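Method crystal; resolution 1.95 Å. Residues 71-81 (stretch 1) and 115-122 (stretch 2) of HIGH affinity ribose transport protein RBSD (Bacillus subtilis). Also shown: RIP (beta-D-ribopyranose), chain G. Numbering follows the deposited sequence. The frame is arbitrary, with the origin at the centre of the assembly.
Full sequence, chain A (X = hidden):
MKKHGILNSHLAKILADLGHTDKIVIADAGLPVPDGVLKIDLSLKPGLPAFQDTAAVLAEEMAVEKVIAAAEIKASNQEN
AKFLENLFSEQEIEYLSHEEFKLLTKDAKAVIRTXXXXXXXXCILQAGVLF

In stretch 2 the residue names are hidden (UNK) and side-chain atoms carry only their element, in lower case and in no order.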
# COMPACT_ATOMS: atom_id res chain seq x y z
N ALA A 71 31.88 23.53 5.27
CA ALA A 71 33.05 24.41 5.27
C ALA A 71 33.94 24.08 4.07
O ALA A 71 34.48 24.98 3.42
CB ALA A 71 33.83 24.24 6.57
N GLU A 72 34.08 22.79 3.79
CA GLU A 72 34.90 22.32 2.68
C GLU A 72 34.65 23.04 1.36
O GLU A 72 35.54 23.12 0.52
CB GLU A 72 34.70 20.82 2.46
CG GLU A 72 35.23 19.92 3.56
CD GLU A 72 34.35 19.88 4.79
OE1 GLU A 72 34.65 19.09 5.71
OE2 GLU A 72 33.35 20.64 4.85
N ILE A 73 33.44 23.56 1.18
CA ILE A 73 33.11 24.25 -0.07
C ILE A 73 33.97 25.49 -0.31
O ILE A 73 34.30 25.81 -1.45
CB ILE A 73 31.61 24.64 -0.12
CG1 ILE A 73 31.22 24.98 -1.56
CG2 ILE A 73 31.34 25.83 0.80
CD1 ILE A 73 29.77 25.35 -1.74
N LYS A 74 34.33 26.19 0.77
CA LYS A 74 35.15 27.39 0.67
C LYS A 74 36.53 27.12 0.08
O LYS A 74 37.09 27.96 -0.62
CB LYS A 74 35.33 28.03 2.05
CG LYS A 74 34.08 28.63 2.67
CD LYS A 74 34.43 29.24 4.02
CE LYS A 74 33.23 29.87 4.69
NZ LYS A 74 33.58 30.49 6.00
N ALA A 75 37.08 25.94 0.37
CA ALA A 75 38.40 25.58 -0.13
C ALA A 75 38.38 24.85 -1.46
O ALA A 75 39.15 25.17 -2.36
CB ALA A 75 39.12 24.74 0.91
N SER A 76 37.49 23.87 -1.58
CA SER A 76 37.40 23.07 -2.80
C SER A 76 36.51 23.63 -3.91
O SER A 76 36.66 23.25 -5.07
CB SER A 76 36.91 21.67 -2.44
OG SER A 76 37.69 21.11 -1.40
N ASN A 77 35.60 24.53 -3.56
CA ASN A 77 34.70 25.08 -4.57
C ASN A 77 34.46 26.57 -4.32
O ASN A 77 33.34 26.98 -4.02
CB ASN A 77 33.37 24.33 -4.54
CG ASN A 77 32.71 24.25 -5.89
OD1 ASN A 77 32.59 25.26 -6.60
ND2 ASN A 77 32.26 23.06 -6.26
N GLN A 78 35.52 27.36 -4.45
CA GLN A 78 35.44 28.80 -4.21
C GLN A 78 34.41 29.55 -5.03
O GLN A 78 33.76 30.48 -4.53
CB GLN A 78 36.83 29.43 -4.41
CG GLN A 78 36.92 30.87 -3.94
CD GLN A 78 36.49 31.04 -2.49
OE1 GLN A 78 37.00 30.38 -1.59
NE2 GLN A 78 35.53 31.94 -2.26
N GLU A 79 34.24 29.17 -6.30
CA GLU A 79 33.28 29.86 -7.15
C GLU A 79 31.85 29.73 -6.62
O GLU A 79 31.15 30.72 -6.46
CB GLU A 79 33.35 29.33 -8.58
CG GLU A 79 32.54 30.15 -9.56
CD GLU A 79 32.52 29.56 -10.96
OE1 GLU A 79 31.99 28.43 -11.12
OE2 GLU A 79 33.03 30.21 -11.89
N ASN A 80 31.42 28.49 -6.36
CA ASN A 80 30.07 28.27 -5.86
C ASN A 80 29.91 28.75 -4.42
O ASN A 80 28.80 29.04 -3.97
CB ASN A 80 29.70 26.79 -5.96
CG ASN A 80 29.45 26.36 -7.39
OD1 ASN A 80 28.57 26.89 -8.06
ND2 ASN A 80 30.23 25.40 -7.86
N ALA A 81 31.03 28.85 -3.70
CA ALA A 81 31.00 29.33 -2.33
C ALA A 81 30.66 30.81 -2.32
O ALA A 81 29.94 31.30 -1.43
CB ALA A 81 32.36 29.10 -1.67
N UNK A 115 22.76 18.42 -11.68
CA UNK A 115 23.77 17.75 -12.48
C UNK A 115 25.16 18.28 -12.17
O UNK A 115 26.10 18.01 -12.91
N UNK A 116 25.28 19.02 -11.07
CA UNK A 116 26.55 19.61 -10.66
C UNK A 116 27.64 18.58 -10.37
O UNK A 116 27.49 17.74 -9.48
c UNK A 116 26.34 20.48 -9.42
o UNK A 116 28.99 22.47 -10.57
c UNK A 116 27.54 21.34 -9.05
c UNK A 116 27.83 22.39 -10.10
o UNK A 116 26.90 23.15 -10.46
N UNK A 117 28.74 18.67 -11.12
CA UNK A 117 29.87 17.77 -10.95
C UNK A 117 31.08 18.43 -10.29
O UNK A 117 32.21 18.19 -10.70
c UNK A 117 27.83 14.31 -12.75
c UNK A 117 30.56 14.79 -13.01
c UNK A 117 28.36 15.57 -12.46
c UNK A 117 30.04 13.52 -13.31
c UNK A 117 30.29 17.18 -12.30
c UNK A 117 29.73 15.82 -12.59
c UNK A 117 28.67 13.28 -13.18
N UNK A 118 30.84 19.27 -9.29
CA UNK A 118 31.95 19.91 -8.58
C UNK A 118 31.83 19.62 -7.09
O UNK A 118 30.72 19.53 -6.56
c UNK A 118 32.12 21.76 -10.28
o UNK A 118 30.82 22.07 -8.28
c UNK A 118 32.00 21.45 -8.81
N UNK A 119 32.97 19.46 -6.40
CA UNK A 119 33.08 19.17 -4.97
C UNK A 119 32.29 20.05 -4.01
O UNK A 119 32.36 21.28 -4.06
c UNK A 119 35.17 18.84 -6.01
c UNK A 119 34.58 19.27 -4.71
c UNK A 119 34.31 19.58 -7.00
N UNK A 120 31.56 19.39 -3.11
CA UNK A 120 30.77 20.03 -2.07
C UNK A 120 29.78 21.12 -2.50
O UNK A 120 29.55 22.08 -1.77
c UNK A 120 32.71 19.55 -0.52
c UNK A 120 32.42 18.69 0.54
o UNK A 120 35.43 16.61 0.67
c UNK A 120 34.54 17.58 0.28
c UNK A 120 34.85 18.43 -0.78
c UNK A 120 31.70 20.58 -0.99
c UNK A 120 33.32 17.71 0.94
c UNK A 120 33.94 19.41 -1.17
N UNK A 121 29.21 20.96 -3.68
CA UNK A 121 28.23 21.91 -4.17
C UNK A 121 26.87 21.46 -3.63
O UNK A 121 26.02 21.00 -4.39
c UNK A 121 28.21 21.93 -5.69
N UNK A 122 26.69 21.58 -2.31
CA UNK A 122 25.44 21.20 -1.65
C UNK A 122 25.08 22.24 -0.59
O UNK A 122 25.96 22.85 0.02
c UNK A 122 25.56 19.86 -0.91
o UNK A 122 27.40 18.46 -1.54
n UNK A 122 25.47 18.18 -2.66
c UNK A 122 26.22 18.77 -1.74
C1 RIP G . 29.60 13.58 -1.80
C2 RIP G . 29.29 14.89 -2.47
C3 RIP G . 30.32 15.92 -2.08
C4 RIP G . 31.76 15.49 -2.33
C5 RIP G . 31.98 14.16 -1.62
O1 RIP G . 29.37 13.64 -0.41
O2 RIP G . 29.29 14.67 -3.87
O3 RIP G . 30.06 17.15 -2.71
O4 RIP G . 32.00 15.30 -3.72
O5 RIP G . 30.99 13.17 -1.98
O HOH W 1 27.10 25.78 -10.46

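Position 115 carries no atoms beyond N, CA, C and O, and nothing of stretch 1 lies near it; it is Gly115.

Position 116 has three carbons in a row, the third bearing two oxygens. That is a carboxylate on a two-carbon arm: Glu116. Its CA-to-CB bond points toward stretch 1, but its link to Asn80 runs through water 1, which donates to Asn80 OD1 (3.0 Å) and to Glu116 OE1 (2.6 Å).

Position 117 shows one carbon followed by a ring of six carbons with no heteroatom, hence Phe117. CA-to-CB points away, and the side chain stays 8.7 Å or more from stretch 1.

At position 118 a single carbon carries one oxygen and one carbon, the beta-branched pattern of Thr118. Its hydroxyl is used twice: Asn77 ND2 donates to Thr118 OG1 (2.7 Å, N-H...acceptor angle 153°), while Thr118 OG1 donates to Glu116 OE2 (3.0 Å). Asn80 ND2 lies 3.4 Å from Thr118 OG1, but the angle is too poor for a hydrogen bond.

Position 119 has three carbons closing a ring onto its own backbone nitrogen, which only proline does. The CB of Pro119 lies 4.0 Å from Ser76 CB, and its carbonyl O accepts from Asn77 ND2 (2.8 Å, 158°).

At position 120, one carbon leads to a six-carbon ring bearing an oxygen: Tyr120. Glu72 CB sits 3.6 Å from the ring centroid, 8° off the normal, a CH-pi contact squarely over one face; RIP C4 lies over the opposite face. Tyr120 CB packs against Ile73 CB at 4.2 Å, and Tyr120 N donates a weak hydrogen bond to RIP O3 (2.7 Å, 128°).

Position 121 has one side-chain carbon and is Ala121, closing a type II turn that begins at Thr118. Its CB is 4.2 Å from Asn77 ND2.

Position 122 has two carbons, the second carrying one oxygen and one nitrogen: a short amide, Asn122. CA-to-CB points away from stretch 1.

The contact, burying 393 Å² over both sides, combines a polar anchor with a packed aromatic ring. Asn77, at the junction of two helical segments, gives both ND2 hydrogen bonds to the turn, and its OD1 accepts from Asn80 ND2 (2.7 Å) and, as a weak N-cap bond, from Asn80 N (3.4 Å). One amide thus ties the turn to the helix start. Tyr120, with the largest covered area, lies between Glu72 and the ribopyranose, so the helix backs a ring whose other face meets the sugar.

Stretch 2 115-122: GEFTPYAN
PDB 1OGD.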